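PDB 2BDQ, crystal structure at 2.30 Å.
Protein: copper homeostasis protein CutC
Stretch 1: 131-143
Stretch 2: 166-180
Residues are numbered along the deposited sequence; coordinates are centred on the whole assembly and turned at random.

Stretch 1 131-143: PKSDQKKSIDQLV
Stretch 2 166-180: KHIKALVEYANNRIE

Two helices of one CutC chain pack at a shallow angle through an aliphatic seam centred on Ile139, flanked by a polar cluster in which Asp140 binds both Tyr174 and Arg178. Helix 135-143 and helix 166-175 run in roughly the same direction, their axes 39° apart (signed -39°) and 10.1 Å at closest approach; 695 Å² is buried, both sides summed. The register pairs Lys132 with His167 (CA-CA 8.9 Å), Lys136 with Leu171 (6.7 Å), Ile139 with Ala175 (6.8 Å) and Val143 with Ile179 (6.5 Å). The second helix ends in a type I' turn, Ala175 to Arg178, with Asn176 (phi/psi 44/52) and Asn177 (59/11) at positive phi; Ile179 then extends (-160/142). Ile139 (chi1 m, chi2 t) points toward the second stretch: its CD1 lies 3.7 Å from Leu171 CD2, its CG2 4.1 Å from Ile179 CG2. Ile179 (t, t) also meets Val143 (t), CG2 to CG2 at 4.0 Å, and its CD1 is 4.2 Å from Leu142 CB. Tyr174 (chi1 t, chi2 -92°) lays one ring face against Lys136, whose CB sits 3.6 Å from the ring centroid, 12° off the normal, a CH-pi contact. Its OH donates to Asp140 OD1 at 2.5 Å. Asp140 (chi1 m) starts sideways, but its carboxylate comes nearer the second stretch; OD2 accepts from Arg178 NH2 (2.7 Å) and NH1 (2.9 Å), forming a salt bridge at the guanidinium edge. Arg178 (m, t, m, chi4 151°) is also tied back to the end of the helix before it, NH1 donating to Tyr174 O (3.0 Å) and NE to Ala175 O (3.1 Å), so the same guanidinium group bonds to its own stretch's backbone and to Asp140. At the N-terminal end, Gln135 OE1 approaches the edge of the His167 ring, 3.1 Å from CE1, and Lys132 CD lies 3.6 Å from the same His167 CE1.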

ATOM      1  N   PRO A 131       8.555  24.889  -9.624  1.00 20.90           N
ATOM      2  CA  PRO A 131       8.224  25.993 -10.536  1.00 23.73           C
ATOM      3  C   PRO A 131       9.048  25.871 -11.816  1.00 25.26           C
ATOM      4  O   PRO A 131      10.262  25.684 -11.759  1.00 24.88           O
ATOM      5  CB  PRO A 131       8.553  27.244  -9.713  1.00 22.34           C
ATOM      6  CG  PRO A 131       9.530  26.757  -8.683  1.00 24.63           C
ATOM      7  CD  PRO A 131       8.991  25.398  -8.316  1.00 21.59           C
ATOM      8  N   LYS A 132       8.366  25.958 -12.957  1.00 27.33           N
ATOM      9  CA  LYS A 132       8.989  25.819 -14.271  1.00 32.12           C
ATOM     10  C   LYS A 132      10.283  26.606 -14.456  1.00 33.28           C
ATOM     11  O   LYS A 132      11.124  26.233 -15.274  1.00 34.98           O
ATOM     12  CB  LYS A 132       7.990  26.192 -15.385  1.00 32.23           C
ATOM     13  CG  LYS A 132       6.653  25.431 -15.321  1.00 37.04           C
ATOM     14  CD  LYS A 132       6.845  23.905 -15.223  1.00 37.76           C
ATOM     15  CE  LYS A 132       5.545  23.167 -14.838  1.00 38.84           C
ATOM     16  NZ  LYS A 132       5.726  21.683 -14.638  1.00 35.87           N
ATOM     17  N   SER A 133      10.452  27.687 -13.702  1.00 34.17           N
ATOM     18  CA  SER A 133      11.665  28.484 -13.825  1.00 35.15           C
ATOM     19  C   SER A 133      12.842  27.819 -13.119  1.00 35.35           C
ATOM     20  O   SER A 133      13.978  27.948 -13.569  1.00 35.88           O
ATOM     21  CB  SER A 133      11.446  29.892 -13.260  1.00 36.15           C
ATOM     22  OG  SER A 133      11.195  29.859 -11.866  1.00 37.22           O
ATOM     23  N   ASP A 134      12.569  27.100 -12.028  1.00 34.24           N
ATOM     24  CA  ASP A 134      13.615  26.415 -11.260  1.00 32.56           C
ATOM     25  C   ASP A 134      13.774  24.958 -11.692  1.00 30.81           C
ATOM     26  O   ASP A 134      14.493  24.184 -11.064  1.00 29.71           O
ATOM     27  CB  ASP A 134      13.290  26.444  -9.764  1.00 35.24           C
ATOM     28  CG  ASP A 134      13.029  27.843  -9.246  1.00 38.26           C
ATOM     29  OD1 ASP A 134      11.998  28.435  -9.630  1.00 41.35           O
ATOM     30  OD2 ASP A 134      13.855  28.356  -8.458  1.00 40.65           O
ATOM     31  N   GLN A 135      13.095  24.601 -12.774  1.00 28.97           N
ATOM     32  CA  GLN A 135      13.113  23.250 -13.320  1.00 28.09           C
ATOM     33  C   GLN A 135      14.512  22.801 -13.746  1.00 26.58           C
ATOM     34  O   GLN A 135      14.990  21.738 -13.341  1.00 24.53           O
ATOM     35  CB  GLN A 135      12.199  23.202 -14.541  1.00 29.72           C
ATOM     36  CG  GLN A 135      11.463  21.912 -14.742  1.00 32.53           C
ATOM     37  CD  GLN A 135      10.116  21.920 -14.065  1.00 32.73           C
ATOM     38  OE1 GLN A 135       9.103  21.608 -14.682  1.00 30.57           O
ATOM     39  NE2 GLN A 135      10.096  22.279 -12.787  1.00 34.80           N
ATOM     40  N   LYS A 136      15.151  23.609 -14.585  1.00 24.84           N
ATOM     41  CA  LYS A 136      16.475  23.287 -15.098  1.00 24.69           C
ATOM     42  C   LYS A 136      17.546  23.151 -14.022  1.00 23.58           C
ATOM     43  O   LYS A 136      18.413  22.280 -14.113  1.00 22.94           O
ATOM     44  CB  LYS A 136      16.885  24.322 -16.151  1.00 25.52           C
ATOM     45  CG  LYS A 136      16.150  24.133 -17.466  1.00 27.30           C
ATOM     46  CD  LYS A 136      16.392  25.270 -18.440  1.00 29.06           C
ATOM     47  CE  LYS A 136      15.645  25.023 -19.739  1.00 28.67           C
ATOM     48  NZ  LYS A 136      15.634  26.234 -20.601  1.00 32.66           N
ATOM     49  N   LYS A 137      17.488  24.000 -13.003  1.00 23.15           N
ATOM     50  CA  LYS A 137      18.452  23.937 -11.910  1.00 24.35           C
ATOM     51  C   LYS A 137      18.254  22.627 -11.159  1.00 23.53           C
ATOM     52  O   LYS A 137      19.219  21.968 -10.759  1.00 23.89           O
ATOM     53  CB  LYS A 137      18.247  25.108 -10.949  1.00 26.73           C
ATOM     54  CG  LYS A 137      18.538  26.468 -11.564  1.00 33.19           C
ATOM     55  CD  LYS A 137      17.426  27.470 -11.252  1.00 34.38           C
ATOM     56  CE  LYS A 137      16.815  27.997 -12.542  1.00 34.81           C
ATOM     57  NZ  LYS A 137      16.406  26.878 -13.452  1.00 33.49           N
ATOM     58  N   SER A 138      16.990  22.258 -10.966  1.00 20.77           N
ATOM     59  CA  SER A 138      16.652  21.025 -10.272  1.00 19.18           C
ATOM     60  C   SER A 138      17.328  19.833 -10.949  1.00 18.22           C
ATOM     61  O   SER A 138      17.786  18.917 -10.280  1.00 19.01           O
ATOM     62  CB  SER A 138      15.133  20.844 -10.248  1.00 17.85           C
ATOM     63  OG  SER A 138      14.512  21.934  -9.581  1.00 19.04           O
ATOM     64  N   ILE A 139      17.400  19.864 -12.277  1.00 18.41           N
ATOM     65  CA  ILE A 139      18.035  18.797 -13.032  1.00 18.35           C
ATOM     66  C   ILE A 139      19.509  18.720 -12.644  1.00 19.41           C
ATOM     67  O   ILE A 139      20.030  17.640 -12.348  1.00 19.99           O
ATOM     68  CB  ILE A 139      17.887  19.034 -14.560  1.00 18.13           C
ATOM     69  CG1 ILE A 139      16.435  18.764 -14.976  1.00 18.09           C
ATOM     70  CG2 ILE A 139      18.855  18.144 -15.331  1.00 16.62           C
ATOM     71  CD1 ILE A 139      16.135  19.036 -16.456  1.00 17.05           C
ATOM     72  N   ASP A 140      20.175  19.872 -12.637  1.00 18.87           N
ATOM     73  CA  ASP A 140      21.587  19.951 -12.264  1.00 19.17           C
ATOM     74  C   ASP A 140      21.770  19.391 -10.861  1.00 18.50           C
ATOM     75  O   ASP A 140      22.733  18.682 -10.596  1.00 18.28           O
ATOM     76  CB  ASP A 140      22.069  21.408 -12.296  1.00 19.03           C
ATOM     77  CG  ASP A 140      22.204  21.948 -13.709  1.00 20.62           C
ATOM     78  OD1 ASP A 140      22.088  23.178 -13.886  1.00 23.28           O
ATOM     79  OD2 ASP A 140      22.440  21.151 -14.639  1.00 20.78           O
ATOM     80  N   GLN A 141      20.840  19.718  -9.965  1.00 18.67           N
ATOM     81  CA  GLN A 141      20.913  19.237  -8.592  1.00 18.40           C
ATOM     82  C   GLN A 141      20.733  17.728  -8.549  1.00 18.54           C
ATOM     83  O   GLN A 141      21.408  17.045  -7.780  1.00 18.37           O
ATOM     84  CB  GLN A 141      19.838  19.889  -7.733  1.00 20.68           C
ATOM     85  CG  GLN A 141      20.078  21.352  -7.420  1.00 19.26           C
ATOM     86  CD  GLN A 141      18.888  21.978  -6.720  1.00 21.74           C
ATOM     87  OE1 GLN A 141      18.975  23.084  -6.197  1.00 24.26           O
ATOM     88  NE2 GLN A 141      17.761  21.271  -6.718  1.00 19.74           N
ATOM     89  N   LEU A 142      19.824  17.204  -9.368  1.00 17.65           N
ATOM     90  CA  LEU A 142      19.599  15.762  -9.392  1.00 18.55           C
ATOM     91  C   LEU A 142      20.827  15.049  -9.943  1.00 18.07           C
ATOM     92  O   LEU A 142      21.163  13.948  -9.503  1.00 18.89           O
ATOM     93  CB  LEU A 142      18.367  15.416 -10.231  1.00 16.49           C
ATOM     94  CG  LEU A 142      17.030  15.832  -9.618  1.00 17.71           C
ATOM     95  CD1 LEU A 142      15.910  15.447 -10.566  1.00 13.02           C
ATOM     96  CD2 LEU A 142      16.850  15.167  -8.255  1.00 14.91           C
ATOM     97  N   VAL A 143      21.494  15.677 -10.908  1.00 19.39           N
ATOM     98  CA  VAL A 143      22.703  15.109 -11.492  1.00 19.87           C
ATOM     99  C   VAL A 143      23.786  15.079 -10.410  1.00 20.84           C
ATOM    100  O   VAL A 143      24.512  14.092 -10.267  1.00 20.62           O
ATOM    101  CB  VAL A 143      23.209  15.956 -12.687  1.00 19.38           C
ATOM    102  CG1 VAL A 143      24.589  15.463 -13.134  1.00 18.71           C
ATOM    103  CG2 VAL A 143      22.223  15.861 -13.844  1.00 15.92           C
ATOM    104  N   LYS A 166       6.928  21.077 -26.047  1.00 19.91           N
ATOM    105  CA  LYS A 166       7.972  22.095 -26.026  1.00 21.01           C
ATOM    106  C   LYS A 166       8.786  22.092 -24.737  1.00 18.53           C
ATOM    107  O   LYS A 166      10.011  22.063 -24.776  1.00 16.66           O
ATOM    108  CB  LYS A 166       7.364  23.486 -26.268  1.00 24.14           C
ATOM    109  CG  LYS A 166       7.234  23.853 -27.750  1.00 28.60           C
ATOM    110  CD  LYS A 166       6.405  22.832 -28.531  1.00 32.12           C
ATOM    111  CE  LYS A 166       6.922  22.670 -29.958  1.00 33.05           C
ATOM    112  NZ  LYS A 166       8.300  22.070 -29.988  1.00 35.13           N
ATOM    113  N   HIS A 167       8.106  22.102 -23.598  1.00 17.60           N
ATOM    114  CA  HIS A 167       8.793  22.118 -22.313  1.00 17.65           C
ATOM    115  C   HIS A 167       9.614  20.855 -22.068  1.00 18.15           C
ATOM    116  O   HIS A 167      10.763  20.929 -21.636  1.00 18.93           O
ATOM    117  CB  HIS A 167       7.784  22.302 -21.173  1.00 19.00           C
ATOM    118  CG  HIS A 167       8.421  22.507 -19.837  1.00 19.08           C
ATOM    119  ND1 HIS A 167       8.095  21.748 -18.732  1.00 20.05           N
ATOM    120  CD2 HIS A 167       9.379  23.371 -19.428  1.00 20.18           C
ATOM    121  CE1 HIS A 167       8.825  22.136 -17.703  1.00 21.60           C
ATOM    122  NE2 HIS A 167       9.616  23.120 -18.099  1.00 21.48           N
ATOM    123  N   ILE A 168       9.022  19.698 -22.339  1.00 18.00           N
ATOM    124  CA  ILE A 168       9.713  18.434 -22.129  1.00 18.16           C
ATOM    125  C   ILE A 168      10.959  18.353 -23.006  1.00 19.08           C
ATOM    126  O   ILE A 168      11.994  17.850 -22.572  1.00 18.09           O
ATOM    127  CB  ILE A 168       8.772  17.241 -22.404  1.00 16.15           C
ATOM    128  CG1 ILE A 168       7.652  17.238 -21.360  1.00 14.58           C
ATOM    129  CG2 ILE A 168       9.540  15.927 -22.341  1.00 19.94           C
ATOM    130  CD1 ILE A 168       6.626  16.124 -21.528  1.00 13.41           C
ATOM    131  N   LYS A 169      10.875  18.877 -24.226  1.00 20.51           N
ATOM    132  CA  LYS A 169      12.029  18.832 -25.107  1.00 21.04           C
ATOM    133  C   LYS A 169      13.140  19.730 -24.593  1.00 21.22           C
ATOM    134  O   LYS A 169      14.327  19.398 -24.698  1.00 20.57           O
ATOM    135  CB  LYS A 169      11.664  19.229 -26.540  1.00 21.92           C
ATOM    136  CG  LYS A 169      12.840  18.996 -27.486  1.00 24.37           C
ATOM    137  CD  LYS A 169      12.432  18.847 -28.945  1.00 28.26           C
ATOM    138  CE  LYS A 169      12.171  20.187 -29.593  1.00 27.42           C
ATOM    139  NZ  LYS A 169      12.100  20.074 -31.073  1.00 31.51           N
ATOM    140  N   ALA A 170      12.756  20.870 -24.033  1.00 21.66           N
ATOM    141  CA  ALA A 170      13.734  21.810 -23.489  1.00 21.03           C
ATOM    142  C   ALA A 170      14.484  21.164 -22.319  1.00 20.92           C
ATOM    143  O   ALA A 170      15.686  21.395 -22.139  1.00 20.44           O
ATOM    144  CB  ALA A 170      13.033  23.084 -23.023  1.00 19.84           C
ATOM    145  N   LEU A 171      13.773  20.358 -21.530  1.00 19.03           N
ATOM    146  CA  LEU A 171      14.376  19.678 -20.383  1.00 20.45           C
ATOM    147  C   LEU A 171      15.349  18.603 -20.850  1.00 19.03           C
ATOM    148  O   LEU A 171      16.417  18.422 -20.266  1.00 18.92           O
ATOM    149  CB  LEU A 171      13.288  19.061 -19.494  1.00 18.80           C
ATOM    150  CG  LEU A 171      12.416  20.081 -18.757  1.00 18.97           C
ATOM    151  CD1 LEU A 171      11.356  19.372 -17.919  1.00 17.33           C
ATOM    152  CD2 LEU A 171      13.298  20.946 -17.868  1.00 17.35           C
ATOM    153  N   VAL A 172      14.970  17.896 -21.908  1.00 19.87           N
ATOM    154  CA  VAL A 172      15.819  16.854 -22.467  1.00 19.97           C
ATOM    155  C   VAL A 172      17.106  17.461 -23.016  1.00 20.64           C
ATOM    156  O   VAL A 172      18.193  16.933 -22.800  1.00 20.82           O
ATOM    157  CB  VAL A 172      15.122  16.119 -23.610  1.00 18.42           C
ATOM    158  CG1 VAL A 172      16.105  15.170 -24.279  1.00 20.45           C
ATOM    159  CG2 VAL A 172      13.922  15.367 -23.086  1.00 17.28           C
ATOM    160  N   GLU A 173      16.971  18.571 -23.730  1.00 20.81           N
ATOM    161  CA  GLU A 173      18.124  19.248 -24.308  1.00 23.76           C
ATOM    162  C   GLU A 173      19.038  19.762 -23.199  1.00 23.75           C
ATOM    163  O   GLU A 173      20.267  19.655 -23.289  1.00 22.95           O
ATOM    164  CB  GLU A 173      17.669  20.417 -25.193  1.00 27.04           C
ATOM    165  CG  GLU A 173      16.812  19.989 -26.388  1.00 34.01           C
ATOM    166  CD  GLU A 173      16.266  21.165 -27.204  1.00 38.53           C
ATOM    167  OE1 GLU A 173      15.496  21.986 -26.650  1.00 41.00           O
ATOM    168  OE2 GLU A 173      16.601  21.267 -28.406  1.00 40.76           O
ATOM    169  N   TYR A 174      18.433  20.308 -22.149  1.00 23.35           N
ATOM    170  CA  TYR A 174      19.199  20.831 -21.031  1.00 22.29           C
ATOM    171  C   TYR A 174      19.861  19.702 -20.254  1.00 22.48           C
ATOM    172  O   TYR A 174      20.967  19.871 -19.756  1.00 23.86           O
ATOM    173  CB  TYR A 174      18.298  21.653 -20.112  1.00 20.91           C
ATOM    174  CG  TYR A 174      19.039  22.358 -19.001  1.00 22.06           C
ATOM    175  CD1 TYR A 174      19.211  21.754 -17.756  1.00 21.50           C
ATOM    176  CD2 TYR A 174      19.586  23.626 -19.201  1.00 21.22           C
ATOM    177  CE1 TYR A 174      19.909  22.394 -16.736  1.00 22.62           C
ATOM    178  CE2 TYR A 174      20.285  24.272 -18.193  1.00 22.71           C
ATOM    179  CZ  TYR A 174      20.443  23.653 -16.959  1.00 24.28           C
ATOM    180  OH  TYR A 174      21.113  24.305 -15.946  1.00 25.86           O
ATOM    181  N   ALA A 175      19.185  18.559 -20.147  1.00 22.77           N
ATOM    182  CA  ALA A 175      19.737  17.403 -19.436  1.00 22.90           C
ATOM    183  C   ALA A 175      21.016  16.959 -20.137  1.00 21.81           C
ATOM    184  O   ALA A 175      21.944  16.464 -19.505  1.00 23.41           O
ATOM    185  CB  ALA A 175      18.721  16.258 -19.414  1.00 22.36           C
ATOM    186  N   ASN A 176      21.043  17.128 -21.454  1.00 23.39           N
ATOM    187  CA  ASN A 176      22.216  16.790 -22.261  1.00 24.67           C
ATOM    188  C   ASN A 176      22.860  15.451 -21.894  1.00 24.01           C
ATOM    189  O   ASN A 176      24.060  15.377 -21.635  1.00 23.59           O
ATOM    190  CB  ASN A 176      23.237  17.924 -22.131  1.00 26.00           C
ATOM    191  CG  ASN A 176      24.394  17.795 -23.097  1.00 27.83           C
ATOM    192  OD1 ASN A 176      24.218  17.421 -24.259  1.00 30.55           O
ATOM    193  ND2 ASN A 176      25.590  18.130 -22.623  1.00 26.49           N
ATOM    194  N   ASN A 177      22.041  14.405 -21.863  1.00 23.64           N
ATOM    195  CA  ASN A 177      22.491  13.049 -21.561  1.00 23.41           C
ATOM    196  C   ASN A 177      23.153  12.835 -20.212  1.00 22.87           C
ATOM    197  O   ASN A 177      23.745  11.780 -19.979  1.00 22.81           O
ATOM    198  CB  ASN A 177      23.423  12.562 -22.670  1.00 22.52           C
ATOM    199  CG  ASN A 177      22.724  12.472 -24.007  1.00 25.00           C
ATOM    200  OD1 ASN A 177      21.750  11.730 -24.162  1.00 24.09           O
ATOM    201  ND2 ASN A 177      23.208  13.232 -24.983  1.00 23.01           N
ATOM    202  N   ARG A 178      23.069  13.822 -19.324  1.00 22.53           N
ATOM    203  CA  ARG A 178      23.673  13.678 -17.999  1.00 21.74           C
ATOM    204  C   ARG A 178      22.744  12.868 -17.110  1.00 21.82           C
ATOM    205  O   ARG A 178      23.150  12.318 -16.086  1.00 21.94           O
ATOM    206  CB  ARG A 178      23.918  15.049 -17.366  1.00 20.82           C
ATOM    207  CG  ARG A 178      24.993  15.880 -18.046  1.00 18.92           C
ATOM    208  CD  ARG A 178      25.075  17.227 -17.380  1.00 17.05           C
ATOM    209  NE  ARG A 178      23.836  17.966 -17.579  1.00 19.04           N
ATOM    210  CZ  ARG A 178      23.347  18.869 -16.736  1.00 18.97           C
ATOM    211  NH1 ARG A 178      22.214  19.489 -17.020  1.00 18.95           N
ATOM    212  NH2 ARG A 178      23.973  19.135 -15.599  1.00 19.73           N
ATOM    213  N   ILE A 179      21.484  12.807 -17.514  1.00 22.58           N
ATOM    214  CA  ILE A 179      20.487  12.066 -16.769  1.00 22.42           C
ATOM    215  C   ILE A 179      19.314  11.778 -17.698  1.00 22.14           C
ATOM    216  O   ILE A 179      18.948  12.619 -18.516  1.00 22.62           O
ATOM    217  CB  ILE A 179      20.016  12.873 -15.537  1.00 21.49           C
ATOM    218  CG1 ILE A 179      19.074  12.019 -14.691  1.00 20.82           C
ATOM    219  CG2 ILE A 179      19.336  14.158 -15.986  1.00 19.83           C
ATOM    220  CD1 ILE A 179      18.779  12.615 -13.339  1.00 22.16           C
ATOM    221  N   GLU A 180      18.734  10.589 -17.569  1.00 23.03           N
ATOM    222  CA  GLU A 180      17.616  10.181 -18.416  1.00 23.19           C
ATOM    223  C   GLU A 180      16.279  10.800 -18.052  1.00 20.92           C
ATOM    224  O   GLU A 180      15.941  10.938 -16.880  1.00 19.58           O
ATOM    225  CB  GLU A 180      17.475   8.653 -18.399  1.00 27.25           C
ATOM    226  CG  GLU A 180      18.479   7.899 -19.273  1.00 33.99           C
ATOM    227  CD  GLU A 180      18.324   8.209 -20.769  1.00 38.52           C
ATOM    228  OE1 GLU A 180      19.014   9.131 -21.270  1.00 38.98           O
ATOM    229  OE2 GLU A 180      17.497   7.544 -21.445  1.00 39.65           O
TER